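Local coordinates for CADD-like protein of unknown function (Nostoc punctiforme, PDB 3B5O) that is of unknown function but belongs to the CADD-like proteins, an all-helical family of the haem oxygenase clan, and may be an oxidoreductase, at residues 54-59 with 80-85; 64-69 with 73-78; 140-145 with 189-194. One frame throughout, in Å; residues are numbered along the deposited sequence.

Contact 1: residues 54-59 with 80-85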
ATOM      1  N   GLU A  54      -4.321  -2.482  -7.719  1.00 13.25           N
ATOM      2  CA  GLU A  54      -3.759  -3.799  -7.871  1.00 14.15           C
ATOM      3  C   GLU A  54      -3.733  -4.618  -6.594  1.00 14.61           C
ATOM      4  O   GLU A  54      -3.785  -5.852  -6.648  1.00 13.71           O
ATOM      5  CB  GLU A  54      -2.362  -3.686  -8.474  1.00 14.55           C
ATOM      6  CG  GLU A  54      -2.378  -3.101  -9.877  1.00 15.19           C
ATOM      7  CD  GLU A  54      -3.131  -3.967 -10.844  1.00 18.12           C
ATOM      8  OE1 GLU A  54      -2.825  -5.178 -10.960  1.00 21.67           O
ATOM      9  OE2 GLU A  54      -4.077  -3.460 -11.444  1.00 23.75           O
ATOM     10  N   LEU A  55      -3.660  -3.952  -5.452  1.00 14.39           N
ATOM     11  CA  LEU A  55      -3.611  -4.678  -4.186  1.00 14.73           C
ATOM     12  C   LEU A  55      -4.879  -5.501  -3.931  1.00 14.20           C
ATOM     13  O   LEU A  55      -4.817  -6.489  -3.227  1.00 14.47           O
ATOM     14  CB  LEU A  55      -3.292  -3.754  -3.015  1.00 16.81           C
ATOM     15  CG  LEU A  55      -1.846  -3.288  -2.862  1.00 21.30           C
ATOM     16  CD1 LEU A  55      -1.790  -2.205  -1.797  1.00 24.63           C
ATOM     17  CD2 LEU A  55      -0.911  -4.495  -2.525  1.00 23.17           C
ATOM     18  N   VAL A  56      -6.014  -5.140  -4.530  1.00 13.63           N
ATOM     19  CA  VAL A  56      -7.225  -5.942  -4.356  1.00 13.62           C
ATOM     20  C   VAL A  56      -6.988  -7.334  -4.974  1.00 12.52           C
ATOM     21  O   VAL A  56      -7.274  -8.361  -4.348  1.00 13.31           O
ATOM     22  CB  VAL A  56      -8.442  -5.265  -4.934  1.00 15.68           C
ATOM     23  CG1 VAL A  56      -9.661  -6.118  -4.675  1.00 15.95           C
ATOM     24  CG2 VAL A  56      -8.638  -3.867  -4.309  1.00 17.09           C
ATOM     25  N   GLY A  57      -6.435  -7.363  -6.187  1.00 12.94           N
ATOM     26  CA  GLY A  57      -6.113  -8.627  -6.824  1.00 12.90           C
ATOM     27  C   GLY A  57      -5.068  -9.424  -6.065  1.00 11.52           C
ATOM     28  O   GLY A  57      -5.166 -10.654  -5.993  1.00 12.36           O
ATOM     29  N   PHE A  58      -4.056  -8.755  -5.504  1.00 11.84           N
ATOM     30  CA  PHE A  58      -3.085  -9.504  -4.707  1.00 11.62           C
ATOM     31  C   PHE A  58      -3.739 -10.086  -3.457  1.00 11.77           C
ATOM     32  O   PHE A  58      -3.424 -11.193  -3.046  1.00 12.91           O
ATOM     33  CB  PHE A  58      -1.877  -8.641  -4.351  1.00 13.17           C
ATOM     34  CG  PHE A  58      -1.017  -8.302  -5.535  1.00 13.46           C
ATOM     35  CD1 PHE A  58      -0.404  -9.298  -6.269  1.00 13.64           C
ATOM     36  CD2 PHE A  58      -0.764  -6.985  -5.870  1.00 15.89           C
ATOM     37  CE1 PHE A  58       0.385  -8.976  -7.362  1.00 15.48           C
ATOM     38  CE2 PHE A  58       0.035  -6.677  -6.951  1.00 15.48           C
ATOM     39  CZ  PHE A  58       0.593  -7.662  -7.678  1.00 16.50           C
ATOM     40  N   THR A  59      -4.643  -9.329  -2.842  1.00 12.11           N
ATOM     41  CA  THR A  59      -5.357  -9.832  -1.656  1.00 13.06           C
ATOM     42  C   THR A  59      -6.194 -11.075  -2.026  1.00 12.89           C
ATOM     43  O   THR A  59      -6.282 -12.028  -1.241  1.00 13.24           O
ATOM     44  CB  THR A  59      -6.230  -8.730  -1.029  1.00 13.77           C
ATOM     45  OG1 THR A  59      -5.391  -7.618  -0.686  1.00 16.88           O
ATOM     46  CG2 THR A  59      -6.909  -9.233   0.233  1.00 16.60           C
ATOM     47  N   GLU A  80     -13.527 -10.190   3.491  1.00 21.45           N
ATOM     48  CA  GLU A  80     -14.080  -8.950   4.017  1.00 23.78           C
ATOM     49  C   GLU A  80     -13.239  -7.733   3.599  1.00 22.25           C
ATOM     50  O   GLU A  80     -13.791  -6.692   3.242  1.00 22.22           O
ATOM     51  CB  GLU A  80     -14.275  -9.041   5.536  1.00 25.21           C
ATOM     52  CG  GLU A  80     -15.323 -10.096   5.918  1.00 29.38           C
ATOM     53  CD  GLU A  80     -15.506 -10.241   7.416  1.00 32.47           C
ATOM     54  OE1 GLU A  80     -15.264  -9.248   8.139  1.00 38.40           O
ATOM     55  OE2 GLU A  80     -15.907 -11.347   7.861  1.00 41.60           O
ATOM     56  N   ASN A  81     -11.901  -7.859   3.624  0.50 20.36           N
ATOM     57  CA  ASN A  81     -11.025  -6.769   3.178  0.50 20.20           C
ATOM     58  C   ASN A  81     -11.329  -6.419   1.733  0.50 18.08           C
ATOM     59  O   ASN A  81     -11.490  -5.249   1.390  0.50 18.04           O
ATOM     60  CB  ASN A  81      -9.531  -7.138   3.239  0.50 19.99           C
ATOM     61  CG  ASN A  81      -8.975  -7.238   4.649  0.50 22.12           C
ATOM     62  OD1 ASN A  81      -7.799  -7.549   4.820  0.50 25.95           O
ATOM     63  ND2 ASN A  81      -9.790  -6.981   5.641  0.50 20.09           N
ATOM     64  N   ILE A  82     -11.396  -7.445   0.884  1.00 16.77           N
ATOM     65  CA  ILE A  82     -11.689  -7.241  -0.533  1.00 16.82           C
ATOM     66  C   ILE A  82     -13.031  -6.545  -0.714  1.00 16.81           C
ATOM     67  O   ILE A  82     -13.139  -5.555  -1.440  1.00 18.00           O
ATOM     68  CB  ILE A  82     -11.677  -8.589  -1.284  1.00 16.86           C
ATOM     69  CG1 ILE A  82     -10.249  -9.117  -1.391  1.00 17.44           C
ATOM     70  CG2 ILE A  82     -12.291  -8.466  -2.661  1.00 18.17           C
ATOM     71  CD1 ILE A  82     -10.184 -10.592  -1.668  1.00 19.31           C
ATOM     72  N   ASP A  83     -14.040  -7.028  -0.002  1.00 17.96           N
ATOM     73  CA  ASP A  83     -15.383  -6.430  -0.078  1.00 20.47           C
ATOM     74  C   ASP A  83     -15.333  -4.945   0.310  1.00 18.84           C
ATOM     75  O   ASP A  83     -15.910  -4.091  -0.369  1.00 19.46           O
ATOM     76  CB  ASP A  83     -16.368  -7.151   0.857  1.00 21.69           C
ATOM     77  CG  ASP A  83     -16.670  -8.578   0.444  1.00 26.95           C
ATOM     78  OD1 ASP A  83     -16.328  -8.983  -0.678  1.00 29.50           O
ATOM     79  OD2 ASP A  83     -17.268  -9.299   1.278  1.00 32.45           O
ATOM     80  N   GLU A  84     -14.626  -4.635   1.397  1.00 19.75           N
ATOM     81  CA  GLU A  84     -14.485  -3.243   1.832  1.00 20.62           C
ATOM     82  C   GLU A  84     -13.732  -2.385   0.811  1.00 20.05           C
ATOM     83  O   GLU A  84     -14.169  -1.306   0.444  1.00 20.71           O
ATOM     84  CB  GLU A  84     -13.802  -3.178   3.196  1.00 21.46           C
ATOM     85  CG  GLU A  84     -13.562  -1.760   3.692  1.00 28.39           C
ATOM     86  N   GLU A  85     -12.607  -2.872   0.304  1.00 18.14           N
ATOM     87  CA  GLU A  85     -11.873  -2.105  -0.687  1.00 18.10           C
ATOM     88  C   GLU A  85     -12.703  -1.866  -1.956  1.00 17.92           C
ATOM     89  O   GLU A  85     -12.528  -0.867  -2.628  1.00 18.28           O
ATOM     90  CB  GLU A  85     -10.535  -2.787  -1.065  1.00 20.19           C
ATOM     91  CG  GLU A  85      -9.535  -2.881   0.090  1.00 24.33           C
ATOM     92  CD  GLU A  85      -9.207  -1.542   0.712  1.00 35.83           C
ATOM     93  OE1 GLU A  85      -8.859  -0.610  -0.043  1.00 40.43           O
ATOM     94  OE2 GLU A  85      -9.303  -1.433   1.955  1.00 43.14           O
TER
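Ile82 of helix 72-85 reaches across to Thr59 and Val56 of helix 38-68, and these three, with Glu85, pack a helical hairpin whose arms run antiparallel at a crossing angle of -160°, their local axes 9.8 Å apart. Ile82 is the side chain to follow. At CB it divides, and the CG2 branch meets Val56 CG1 at 4.1 Å. The other branch starts with CG1, anti to the carbonyl carbon (chi1 -71°), which comes within 3.7 Å of Thr59 CG2. Its tip, CD1, lies 4.0 Å from both that methyl and Thr59 C, and the two side chains pass antiparallel, alongside each other. Replacing Thr59 by a glycine would probably leave CG1 and CD1 of Ile82 facing a gap and cost Leu55 O one of its two donors. A turn beyond Ile82, Glu85 CB meets Val56 CG2 at 3.9 Å, while the acid end of Glu85 turns off to a weak hydrogen bond with His95. Thr59 thus offers its methyl to the partner helix and its hydroxyl to its own: OG1 bonds to Leu55 O at 2.8 Å, from the opposite face of that carbonyl to Thr59 N.

Contact 2: residues 64-69 with 73-78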
ATOM      1  N   ARG A  64      -6.894 -17.064  -1.776  1.00 15.04           N
ATOM      2  CA  ARG A  64      -6.840 -18.394  -2.365  1.00 15.53           C
ATOM      3  C   ARG A  64      -5.756 -19.256  -1.734  1.00 15.47           C
ATOM      4  O   ARG A  64      -5.944 -20.462  -1.534  1.00 17.49           O
ATOM      5  CB  ARG A  64      -6.642 -18.284  -3.874  1.00 16.71           C
ATOM      6  CG  ARG A  64      -7.860 -17.698  -4.553  1.00 17.52           C
ATOM      7  CD  ARG A  64      -7.643 -17.279  -6.008  1.00 19.27           C
ATOM      8  NE  ARG A  64      -8.972 -16.990  -6.524  1.00 22.06           N
ATOM      9  CZ  ARG A  64      -9.782 -17.886  -7.097  1.00 17.61           C
ATOM     10  NH1 ARG A  64      -9.371 -19.118  -7.424  1.00 21.44           N
ATOM     11  NH2 ARG A  64     -10.978 -17.502  -7.406  1.00 22.02           N
ATOM     12  N   LYS A  65      -4.622 -18.644  -1.408  1.00 14.81           N
ATOM     13  CA  LYS A  65      -3.563 -19.370  -0.699  1.00 15.46           C
ATOM     14  C   LYS A  65      -4.068 -19.832   0.672  1.00 14.56           C
ATOM     15  O   LYS A  65      -3.813 -20.963   1.099  1.00 17.02           O
ATOM     16  CB  LYS A  65      -2.321 -18.500  -0.536  1.00 16.22           C
ATOM     17  CG  LYS A  65      -1.538 -18.320  -1.802  1.00 18.43           C
ATOM     18  CD  LYS A  65      -0.636 -19.514  -2.141  1.00 19.68           C
ATOM     19  CE  LYS A  65      -0.006 -19.332  -3.498  1.00 22.35           C
ATOM     20  NZ  LYS A  65       1.003 -20.410  -3.787  1.00 25.17           N
ATOM     21  N   ALA A  66      -4.765 -18.958   1.376  1.00 15.63           N
ATOM     22  CA  ALA A  66      -5.290 -19.291   2.701  1.00 16.03           C
ATOM     23  C   ALA A  66      -6.290 -20.438   2.595  1.00 17.56           C
ATOM     24  O   ALA A  66      -6.217 -21.407   3.347  1.00 19.30           O
ATOM     25  CB  ALA A  66      -5.911 -18.082   3.351  1.00 16.32           C
ATOM     26  N   LEU A  67      -7.227 -20.345   1.662  0.50 17.59           N
ATOM     27  CA  LEU A  67      -8.187 -21.448   1.449  0.50 18.67           C
ATOM     28  C   LEU A  67      -7.479 -22.753   1.155  0.50 20.12           C
ATOM     29  O   LEU A  67      -7.832 -23.814   1.709  0.50 21.97           O
ATOM     30  CB  LEU A  67      -9.126 -21.148   0.285  0.50 19.53           C
ATOM     31  CG  LEU A  67     -10.222 -20.123   0.534  0.50 19.83           C
ATOM     32  CD1 LEU A  67     -10.973 -19.889  -0.769  0.50 21.38           C
ATOM     33  CD2 LEU A  67     -11.194 -20.533   1.660  0.50 20.36           C
ATOM     34  N   GLY A  68      -6.491 -22.690   0.274  1.00 19.38           N
ATOM     35  CA  GLY A  68      -5.738 -23.874  -0.144  1.00 20.89           C
ATOM     36  C   GLY A  68      -5.056 -24.595   0.997  1.00 22.04           C
ATOM     37  O   GLY A  68      -4.900 -25.821   0.956  1.00 25.34           O
ATOM     38  N   ALA A  69      -4.665 -23.836   2.014  1.00 20.53           N
ATOM     39  CA  ALA A  69      -3.987 -24.355   3.206  1.00 20.05           C
ATOM     40  C   ALA A  69      -4.958 -24.724   4.327  1.00 21.46           C
ATOM     41  O   ALA A  69      -4.526 -25.183   5.392  1.00 23.41           O
ATOM     42  CB  ALA A  69      -2.983 -23.303   3.723  1.00 20.48           C
ATOM     43  N   GLY A  73     -10.606 -19.179   8.376  1.00 21.70           N
ATOM     44  CA  GLY A  73     -10.851 -17.908   9.042  1.00 20.71           C
ATOM     45  C   GLY A  73     -10.090 -16.755   8.407  1.00 20.35           C
ATOM     46  O   GLY A  73     -10.573 -15.624   8.386  1.00 20.51           O
ATOM     47  N   VAL A  74      -8.886 -17.051   7.935  1.00 19.74           N
ATOM     48  CA  VAL A  74      -8.061 -16.046   7.257  1.00 18.01           C
ATOM     49  C   VAL A  74      -8.665 -15.714   5.894  1.00 17.43           C
ATOM     50  O   VAL A  74      -8.784 -14.542   5.529  1.00 17.95           O
ATOM     51  CB  VAL A  74      -6.617 -16.548   7.081  1.00 17.18           C
ATOM     52  CG1 VAL A  74      -5.777 -15.538   6.272  1.00 17.89           C
ATOM     53  CG2 VAL A  74      -5.956 -16.812   8.444  1.00 19.84           C
ATOM     54  N   ALA A  75      -9.072 -16.735   5.148  1.00 17.71           N
ATOM     55  CA  ALA A  75      -9.744 -16.503   3.868  1.00 18.11           C
ATOM     56  C   ALA A  75     -10.974 -15.628   4.071  1.00 17.98           C
ATOM     57  O   ALA A  75     -11.264 -14.757   3.262  1.00 18.76           O
ATOM     58  CB  ALA A  75     -10.096 -17.821   3.185  1.00 18.74           C
ATOM     59  N   GLN A  76     -11.722 -15.862   5.152  0.50 19.16           N
ATOM     60  CA  GLN A  76     -12.906 -15.060   5.412  0.50 20.29           C
ATOM     61  C   GLN A  76     -12.542 -13.602   5.690  0.50 19.13           C
ATOM     62  O   GLN A  76     -13.176 -12.694   5.160  0.50 19.10           O
ATOM     63  CB  GLN A  76     -13.712 -15.632   6.589  0.50 21.47           C
ATOM     64  CG  GLN A  76     -14.979 -14.842   6.904  0.50 22.54           C
ATOM     65  CD  GLN A  76     -15.909 -14.746   5.713  0.50 28.20           C
ATOM     66  OE1 GLN A  76     -16.214 -15.752   5.077  0.50 33.90           O
ATOM     67  NE2 GLN A  76     -16.344 -13.533   5.386  0.50 33.94           N
ATOM     68  N   GLU A  77     -11.525 -13.378   6.520  1.00 19.50           N
ATOM     69  CA  GLU A  77     -11.076 -12.017   6.819  1.00 20.35           C
ATOM     70  C   GLU A  77     -10.619 -11.314   5.533  1.00 18.99           C
ATOM     71  O   GLU A  77     -10.925 -10.153   5.306  1.00 20.27           O
ATOM     72  CB  GLU A  77      -9.935 -12.016   7.823  1.00 21.43           C
ATOM     73  CG  GLU A  77      -9.511 -10.642   8.295  1.00 29.14           C
ATOM     74  CD  GLU A  77     -10.555  -9.945   9.178  1.00 36.49           C
ATOM     75  OE1 GLU A  77     -11.429 -10.632   9.736  1.00 38.77           O
ATOM     76  OE2 GLU A  77     -10.492  -8.702   9.302  1.00 44.21           O
ATOM     77  N   LEU A  78      -9.895 -12.042   4.685  1.00 18.00           N
ATOM     78  CA  LEU A  78      -9.409 -11.449   3.428  1.00 17.06           C
ATOM     79  C   LEU A  78     -10.558 -11.132   2.482  1.00 17.86           C
ATOM     80  O   LEU A  78     -10.546 -10.108   1.809  1.00 17.38           O
ATOM     81  CB  LEU A  78      -8.373 -12.346   2.763  1.00 16.82           C
ATOM     82  CG  LEU A  78      -7.071 -12.438   3.551  1.00 16.81           C
ATOM     83  CD1 LEU A  78      -6.179 -13.498   2.925  1.00 18.85           C
ATOM     84  CD2 LEU A  78      -6.366 -11.087   3.640  1.00 19.32           C
TER
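Val74 and Ala75 of helix 72-85 close on Ala66 and Leu67 of helix 38-68 beside the turn of an antiparallel helical hairpin, where the local axes come within 8.0 Å. Gly73 opens the second segment, and its N-H is hydrogen-bonded to Tyr198 OH. Val74 follows with CG1 anti to the backbone N (chi1 176°), and this methyl meets Ala66 CB at 3.9 Å; Val74 also touches Ser194 and Val195 of helix 190-196. The CA of Ala75 lies 5.4 Å from that of Ala66, an approach with which two alanines are consistent. Their methyls pack at 4.2 Å, and Ala66 CB also meets the backbone at Ala75 N. Ala75 CB also meets Leu67, but CD2 comes closer than normal carbon contact and Leu67 has a second conformer, so the detail is doubtful. Further along, Glu77 touches Ser194, and Leu78 touches Thr59, farther back on helix 38-68, as well as Leu191 and Thr142 of two other helices. The side chains that meet across the two segments do so through carbon atoms, and the close approach probably depends on small size and shape rather than on polar pairing.

Contact 3: residues 140-145 with 189-194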
ATOM      1  N   GLY A 140       2.472 -13.125   5.281  1.00 13.05           N
ATOM      2  CA  GLY A 140       3.384 -12.105   5.772  1.00 12.64           C
ATOM      3  C   GLY A 140       3.394 -10.879   4.874  1.00 13.22           C
ATOM      4  O   GLY A 140       3.373  -9.746   5.348  1.00 12.68           O
ATOM      5  N   ALA A 141       3.498 -11.110   3.574  1.00 12.57           N
ATOM      6  CA  ALA A 141       3.439  -9.995   2.621  1.00 13.00           C
ATOM      7  C   ALA A 141       2.091  -9.265   2.710  1.00 12.04           C
ATOM      8  O   ALA A 141       2.012  -8.030   2.582  1.00 12.87           O
ATOM      9  CB  ALA A 141       3.691 -10.493   1.209  1.00 13.19           C
ATOM     10  N   THR A 142       1.021 -10.029   2.904  1.00 12.44           N
ATOM     11  CA  THR A 142      -0.299  -9.450   3.026  1.00 13.15           C
ATOM     12  C   THR A 142      -0.405  -8.627   4.314  1.00 13.47           C
ATOM     13  O   THR A 142      -0.977  -7.539   4.328  1.00 14.42           O
ATOM     14  CB  THR A 142      -1.370 -10.565   2.979  1.00 13.54           C
ATOM     15  OG1 THR A 142      -1.210 -11.331   1.786  1.00 14.23           O
ATOM     16  CG2 THR A 142      -2.799  -9.991   3.023  1.00 15.32           C
ATOM     17  N   TYR A 143       0.182  -9.126   5.400  1.00 13.70           N
ATOM     18  CA  TYR A 143       0.193  -8.369   6.639  1.00 14.08           C
ATOM     19  C   TYR A 143       1.012  -7.079   6.479  1.00 14.29           C
ATOM     20  O   TYR A 143       0.693  -6.073   7.083  1.00 15.39           O
ATOM     21  CB  TYR A 143       0.697  -9.248   7.802  1.00 16.19           C
ATOM     22  CG  TYR A 143       0.595  -8.546   9.128  1.00 15.26           C
ATOM     23  CD1 TYR A 143      -0.637  -8.187   9.631  1.00 18.27           C
ATOM     24  CD2 TYR A 143       1.716  -8.174   9.839  1.00 15.19           C
ATOM     25  CE1 TYR A 143      -0.754  -7.493  10.822  1.00 19.84           C
ATOM     26  CE2 TYR A 143       1.605  -7.471  11.022  1.00 17.49           C
ATOM     27  CZ  TYR A 143       0.377  -7.130  11.500  1.00 20.07           C
ATOM     28  OH  TYR A 143       0.284  -6.439  12.695  1.00 22.44           O
ATOM     29  N   ALA A 144       2.046  -7.103   5.647  1.00 12.97           N
ATOM     30  CA  ALA A 144       2.799  -5.890   5.347  1.00 13.10           C
ATOM     31  C   ALA A 144       1.929  -4.800   4.706  1.00 14.41           C
ATOM     32  O   ALA A 144       2.135  -3.620   4.972  1.00 15.01           O
ATOM     33  CB  ALA A 144       4.005  -6.179   4.504  1.00 13.67           C
ATOM     34  N   ILE A 145       0.972  -5.193   3.877  1.00 14.98           N
ATOM     35  CA  ILE A 145       0.024  -4.233   3.316  1.00 16.16           C
ATOM     36  C   ILE A 145      -0.758  -3.576   4.441  1.00 17.29           C
ATOM     37  O   ILE A 145      -0.925  -2.356   4.459  1.00 18.25           O
ATOM     38  CB  ILE A 145      -0.980  -4.894   2.344  1.00 19.60           C
ATOM     39  CG1 ILE A 145      -0.282  -5.571   1.166  1.00 21.66           C
ATOM     40  CG2 ILE A 145      -2.005  -3.864   1.832  1.00 19.73           C
ATOM     41  CD1 ILE A 145      -1.261  -6.486   0.349  1.00 23.95           C
ATOM     42  N   ALA A 189      -6.537  -5.699  13.496  1.00 35.96           N
ATOM     43  CA  ALA A 189      -6.470  -6.789  14.451  1.00 34.36           C
ATOM     44  C   ALA A 189      -7.047  -8.044  13.835  1.00 34.00           C
ATOM     45  O   ALA A 189      -6.607  -9.148  14.144  1.00 34.44           O
ATOM     46  CB  ALA A 189      -7.231  -6.427  15.726  1.00 35.83           C
ATOM     47  N   GLY A 190      -8.038  -7.859  12.963  1.00 35.36           N
ATOM     48  CA  GLY A 190      -8.769  -8.960  12.354  1.00 33.91           C
ATOM     49  C   GLY A 190      -7.866  -9.908  11.595  1.00 31.50           C
ATOM     50  O   GLY A 190      -7.984 -11.132  11.731  1.00 28.99           O
ATOM     51  N   LEU A 191      -6.958  -9.355  10.793  1.00 30.12           N
ATOM     52  CA  LEU A 191      -6.041 -10.211  10.031  1.00 27.73           C
ATOM     53  C   LEU A 191      -5.067 -10.921  10.961  1.00 26.30           C
ATOM     54  O   LEU A 191      -4.912 -12.136  10.871  1.00 25.70           O
ATOM     55  CB  LEU A 191      -5.298  -9.427   8.937  1.00 29.49           C
ATOM     56  CG  LEU A 191      -4.467 -10.291   7.977  1.00 27.27           C
ATOM     57  CD1 LEU A 191      -5.307 -11.397   7.271  1.00 24.20           C
ATOM     58  CD2 LEU A 191      -3.712  -9.395   6.958  1.00 26.68           C
ATOM     59  N   ARG A 192      -4.447 -10.189  11.886  1.00 26.87           N
ATOM     60  CA  ARG A 192      -3.523 -10.798  12.832  1.00 29.17           C
ATOM     61  C   ARG A 192      -4.195 -11.911  13.623  1.00 25.86           C
ATOM     62  O   ARG A 192      -3.643 -12.996  13.733  1.00 27.56           O
ATOM     63  CB  ARG A 192      -2.920  -9.754  13.800  1.00 30.13           C
ATOM     64  CG  ARG A 192      -2.156 -10.371  14.981  1.00 32.91           C
ATOM     65  CD  ARG A 192      -1.467  -9.309  15.844  1.00 38.07           C
ATOM     66  NE  ARG A 192      -2.406  -8.338  16.393  1.00 44.21           N
ATOM     67  CZ  ARG A 192      -3.225  -8.560  17.422  1.00 46.09           C
ATOM     68  NH1 ARG A 192      -3.249  -9.735  18.041  1.00 47.69           N
ATOM     69  NH2 ARG A 192      -4.042  -7.590  17.828  1.00 47.68           N
ATOM     70  N   THR A 193      -5.378 -11.643  14.174  1.00 25.85           N
ATOM     71  CA  THR A 193      -6.040 -12.637  15.013  1.00 27.58           C
ATOM     72  C   THR A 193      -6.460 -13.853  14.207  1.00 26.20           C
ATOM     73  O   THR A 193      -6.371 -14.977  14.706  1.00 26.89           O
ATOM     74  CB  THR A 193      -7.234 -12.054  15.792  1.00 31.06           C
ATOM     75  OG1 THR A 193      -8.233 -11.590  14.892  1.00 37.61           O
ATOM     76  CG2 THR A 193      -6.784 -10.900  16.642  1.00 32.28           C
ATOM     77  N   SER A 194      -6.853 -13.655  12.941  1.00 25.23           N
ATOM     78  CA  SER A 194      -7.223 -14.798  12.119  1.00 24.99           C
ATOM     79  C   SER A 194      -6.019 -15.670  11.800  1.00 22.77           C
ATOM     80  O   SER A 194      -6.101 -16.886  11.867  1.00 25.11           O
ATOM     81  CB  SER A 194      -7.982 -14.370  10.859  1.00 25.77           C
ATOM     82  OG  SER A 194      -7.152 -13.753   9.903  1.00 24.51           O
TER
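Leu191 of helix 190-196 pushes its CD2 methyl against helix 135-163 at Thr142 and Tyr143, the apolar heart of this contact. The leucine extends from its backbone with CG anti to N (chi1 -172°), which carries the branched end across to the other helix. There CD2 touches two neighbouring residues at once: it is 4.1 Å from Thr142 CG2, the two side chains crossing at about a right angle, and equally far from Tyr143 CA. The methyl therefore sits against the backbone of the facing helix as well as its side chains.

The aromatic contacts come from Tyr143. Its ring meets the same Leu191 CD2 at its edge, near the ring plane, with CD1 4.2 Å away. Farther out, Tyr143 CE1 lies 4.3 Å from Arg192 CB, an oblique approach through the aliphatic root of the arginine. The ring thus touches two consecutive residues, Leu191 and Arg192.

The polar groups find their partners away from the interface between the two segments. Tyr143 OH is hydrogen-bonded to Asn12 ND2, which ties the far end of the ring to helix 2-18, and Arg192 NH1 has a weak hydrogen bond to Asn5 OD1 of that helix. Thr142 OG1 turns back to Val138 O in its own helix, so that CG2 is the branch presented to Leu191. Within the short helix, Ser194 OG bonds to Leu191 O at 2.9 Å, a bent approach with a C=O...O angle of 118°.

The local axes run antiparallel, 10.8 Å apart, a spacing bridged by the long side chains of Leu191 and Tyr143, which join the long helix 135-163 to the short helix 190-196. Antiparallel helices joined by apolar side chains are the building principle of a helical bundle, consistent with this all-helical CADD-like protein.

How the contacts relate
The three contacts form a connected patch of the helical bundle, with centres about 11 to 13 Å apart. Contacts 1 and 2 lie on the same hairpin of helices 38-68 and 72-85; in sequence contact 2 is nested within contact 1, so the pair packs beside the turn first and again farther along the arms. Contact 3 follows both in the chain and joins helices 135-163 and 190-196. Leu78 links all three: its CD2 packs on Thr59 CG2 of contact 1 and, in contact 3, on Thr142 CG2 and on Leu191 CD1. Leu55 CD2 also meets Ile145 CD1. Sequence-local and distant pairings thereby join in a largely apolar, connected set of contacts.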